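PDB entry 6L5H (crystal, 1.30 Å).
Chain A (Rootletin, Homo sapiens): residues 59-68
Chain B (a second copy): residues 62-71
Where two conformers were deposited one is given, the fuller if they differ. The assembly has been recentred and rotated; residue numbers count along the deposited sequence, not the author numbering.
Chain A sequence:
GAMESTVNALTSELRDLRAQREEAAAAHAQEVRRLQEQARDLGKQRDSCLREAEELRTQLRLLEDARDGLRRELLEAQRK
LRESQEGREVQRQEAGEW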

# COMPACT_ATOMS: atom_id res chain seq x y z
N GLN A 59 -13.68 15.55 8.91
CA GLN A 59 -13.83 16.99 8.82
C GLN A 59 -15.08 17.38 8.04
O GLN A 59 -15.76 18.37 8.38
CB GLN A 59 -12.59 17.62 8.19
CG GLN A 59 -11.41 17.76 9.14
CD GLN A 59 -11.77 18.37 10.49
OE1 GLN A 59 -12.54 19.35 10.59
NE2 GLN A 59 -11.22 17.78 11.57
N LEU A 60 -15.40 16.65 6.98
CA LEU A 60 -16.60 16.96 6.22
C LEU A 60 -17.85 16.83 7.09
O LEU A 60 -18.74 17.68 7.04
CB LEU A 60 -16.70 16.06 4.98
CG LEU A 60 -15.74 16.44 3.86
CD1 LEU A 60 -15.60 15.29 2.85
CD2 LEU A 60 -16.22 17.67 3.11
N ARG A 61 -17.92 15.78 7.92
CA ARG A 61 -19.08 15.64 8.81
C ARG A 61 -19.15 16.78 9.83
O ARG A 61 -20.22 17.37 10.05
CB ARG A 61 -19.06 14.29 9.53
CG ARG A 61 -19.32 13.09 8.60
CD ARG A 61 -19.48 11.78 9.37
NE ARG A 61 -18.27 11.35 10.07
CZ ARG A 61 -17.38 10.47 9.60
NH1 ARG A 61 -17.54 9.92 8.40
NH2 ARG A 61 -16.33 10.16 10.34
N LEU A 62 -18.01 17.09 10.46
CA LEU A 62 -18.00 18.17 11.46
C LEU A 62 -18.41 19.49 10.83
O LEU A 62 -19.20 20.26 11.41
CB LEU A 62 -16.62 18.29 12.08
CG LEU A 62 -16.20 17.13 12.97
CD1 LEU A 62 -14.73 17.27 13.32
CD2 LEU A 62 -17.04 17.14 14.25
N LEU A 63 -17.89 19.79 9.65
CA LEU A 63 -18.15 21.09 9.05
C LEU A 63 -19.54 21.17 8.43
O LEU A 63 -20.11 22.27 8.39
CB LEU A 63 -17.08 21.43 8.01
CG LEU A 63 -15.76 21.79 8.67
CD1 LEU A 63 -14.86 22.41 7.65
CD2 LEU A 63 -15.97 22.74 9.87
N GLU A 64 -20.13 20.06 7.99
CA GLU A 64 -21.52 20.14 7.55
C GLU A 64 -22.44 20.47 8.73
O GLU A 64 -23.36 21.30 8.60
CB GLU A 64 -21.94 18.84 6.88
CG GLU A 64 -21.33 18.67 5.50
CD GLU A 64 -21.57 17.29 4.97
OE1 GLU A 64 -22.72 16.83 5.07
OE2 GLU A 64 -20.61 16.66 4.48
N ASP A 65 -22.20 19.83 9.89
CA ASP A 65 -22.95 20.19 11.09
C ASP A 65 -22.84 21.68 11.39
O ASP A 65 -23.83 22.38 11.70
CB ASP A 65 -22.42 19.42 12.31
CG ASP A 65 -22.71 17.93 12.27
OD1 ASP A 65 -23.49 17.46 11.41
OD2 ASP A 65 -22.14 17.21 13.14
N ALA A 66 -21.60 22.20 11.34
CA ALA A 66 -21.38 23.59 11.70
C ALA A 66 -22.04 24.54 10.70
O ALA A 66 -22.67 25.54 11.09
CB ALA A 66 -19.88 23.87 11.78
N ARG A 67 -21.89 24.25 9.40
CA ARG A 67 -22.50 25.04 8.34
C ARG A 67 -24.01 25.12 8.53
O ARG A 67 -24.60 26.21 8.47
CB ARG A 67 -22.16 24.40 6.98
CG ARG A 67 -22.83 25.09 5.78
CD ARG A 67 -22.83 24.18 4.57
NE ARG A 67 -23.68 23.02 4.78
CZ ARG A 67 -23.69 21.95 4.00
NH1 ARG A 67 -22.88 21.88 2.95
NH2 ARG A 67 -24.51 20.94 4.26
N ASP A 68 -24.64 23.96 8.76
CA ASP A 68 -26.09 23.92 8.84
C ASP A 68 -26.58 24.70 10.05
O ASP A 68 -27.58 25.43 9.96
CB ASP A 68 -26.58 22.47 8.89
CG ASP A 68 -26.28 21.70 7.61
OD1 ASP A 68 -25.88 22.31 6.59
OD2 ASP A 68 -26.42 20.45 7.61
N LEU B 62 -14.57 23.70 -0.48
CA LEU B 62 -15.81 24.44 -0.71
C LEU B 62 -16.62 24.55 0.58
O LEU B 62 -17.20 25.61 0.89
CB LEU B 62 -16.64 23.76 -1.79
CG LEU B 62 -16.01 23.79 -3.18
CD1 LEU B 62 -16.70 22.78 -4.09
CD2 LEU B 62 -16.07 25.19 -3.79
N LEU B 63 -16.63 23.48 1.38
CA LEU B 63 -17.42 23.48 2.60
C LEU B 63 -16.82 24.42 3.65
O LEU B 63 -17.55 25.13 4.35
CB LEU B 63 -17.54 22.05 3.14
CG LEU B 63 -18.18 21.86 4.52
CD1 LEU B 63 -19.59 22.41 4.58
CD2 LEU B 63 -18.16 20.37 4.83
N GLU B 64 -15.51 24.36 3.76
CA GLU B 64 -14.81 25.30 4.68
C GLU B 64 -15.13 26.81 4.38
O GLU B 64 -15.42 27.75 5.25
CB GLU B 64 -13.28 25.15 4.64
CG GLU B 64 -12.74 23.86 5.24
CD GLU B 64 -12.08 24.00 6.59
OE1 GLU B 64 -12.33 25.00 7.28
OE2 GLU B 64 -11.40 23.06 6.99
N ASP B 65 -15.14 27.09 3.05
CA ASP B 65 -15.44 28.44 2.60
C ASP B 65 -16.88 28.83 2.95
O ASP B 65 -17.13 29.93 3.47
CB ASP B 65 -15.17 28.52 1.09
CG ASP B 65 -15.32 29.92 0.54
OD1 ASP B 65 -14.31 30.51 0.13
OD2 ASP B 65 -16.46 30.41 0.51
N ALA B 66 -17.82 27.92 2.70
CA ALA B 66 -19.23 28.18 3.01
C ALA B 66 -19.45 28.37 4.51
O ALA B 66 -20.16 29.30 4.95
CB ALA B 66 -20.09 27.04 2.48
N ARG B 67 -18.87 27.48 5.32
CA ARG B 67 -18.98 27.60 6.77
C ARG B 67 -18.43 28.94 7.24
O ARG B 67 -19.06 29.65 8.04
CB ARG B 67 -18.22 26.44 7.44
CG ARG B 67 -18.41 26.32 8.96
CD ARG B 67 -17.47 27.23 9.72
NE ARG B 67 -16.10 26.76 9.66
CZ ARG B 67 -15.41 26.27 10.70
NH1 ARG B 67 -15.97 26.19 11.90
NH2 ARG B 67 -14.16 25.87 10.53
N ASP B 68 -17.26 29.32 6.73
CA ASP B 68 -16.66 30.58 7.14
C ASP B 68 -17.55 31.77 6.80
O ASP B 68 -17.68 32.70 7.60
CB ASP B 68 -15.29 30.72 6.48
CG ASP B 68 -14.65 32.01 6.83
OD1 ASP B 68 -14.38 32.21 8.03
OD2 ASP B 68 -14.47 32.85 5.92
N GLY B 69 -18.16 31.76 5.62
CA GLY B 69 -19.03 32.87 5.24
C GLY B 69 -20.27 32.96 6.12
O GLY B 69 -20.71 34.06 6.48
N LEU B 70 -20.84 31.81 6.48
CA LEU B 70 -22.02 31.85 7.35
C LEU B 70 -21.65 32.32 8.75
O LEU B 70 -22.42 33.04 9.40
CB LEU B 70 -22.69 30.48 7.39
CG LEU B 70 -23.39 30.12 6.08
CD1 LEU B 70 -23.66 28.62 6.00
CD2 LEU B 70 -24.69 30.90 5.94
N ARG B 71 -20.47 31.92 9.25
CA ARG B 71 -19.96 32.44 10.52
C ARG B 71 -19.85 33.97 10.47
O ARG B 71 -20.34 34.67 11.37
CB ARG B 71 -18.60 31.78 10.81
CG ARG B 71 -17.84 32.27 12.02
CD ARG B 71 -16.32 32.03 11.80
NE ARG B 71 -15.91 32.79 10.63
CZ ARG B 71 -15.73 34.11 10.62
NH1 ARG B 71 -15.84 34.82 11.74
NH2 ARG B 71 -15.43 34.74 9.49

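Two parallel-running helices from copies of one chain cross here at 29°, their axes 8.9 Å apart at closest approach, and no hydrogen bond links them. Packing does the work, and Leu B63 contributes the largest share. Its CA-to-CB bond points toward the partner, and its t, p rotamer sends it as a knob into a hole made by Leu A60, Leu A63, Glu A64 and Arg A67. Leu B63 CD2 lies 3.5 Å from Leu A63 CB, 3.7 Å from Leu A60 CD2 and 3.7 Å from Glu A64 CG, while Leu B63 CD1 meets Arg A67 CD at 3.7 Å.

The same position in the other copy behaves differently. The CA-to-CB bond of Leu A63 also points toward the partner, and the residue is buried, but it adopts m, t. Leu A63 CD1 comes within 3.4 Å of Glu B64 CD, and Leu A63 CD2 sits over one face of the Arg B67 guanidinium, 3.7 Å from Arg B67 CZ. Identical sequence has therefore not produced identical packing on the two sides.

Arg A67 is the third large contributor. Arg A67 CA is 4.6 Å from Arg B67 CA, and both CA-to-CB bonds point sideways. Arg A67 packs along its length: Arg A67 CG lies 3.6 Å from Leu B70 CD1, and Arg A67 NH1 lies 3.7 Å from Leu B63 CD1. The guanidinium also pairs with Asp A68: Arg A67 NE donates to Asp A68 OD1 at 2.9 Å and Arg A67 NH2 to the same oxygen at 3.0 Å, within a salt bridge. Arg B67 has a longer intrahelical salt bridge, Arg B67 NH2 to Glu B64 OE1 at 3.8 Å. The rule to read is that an arginine can pack both methylenes and guanidinium across a helix pair while keeping a salt bridge within its own helix.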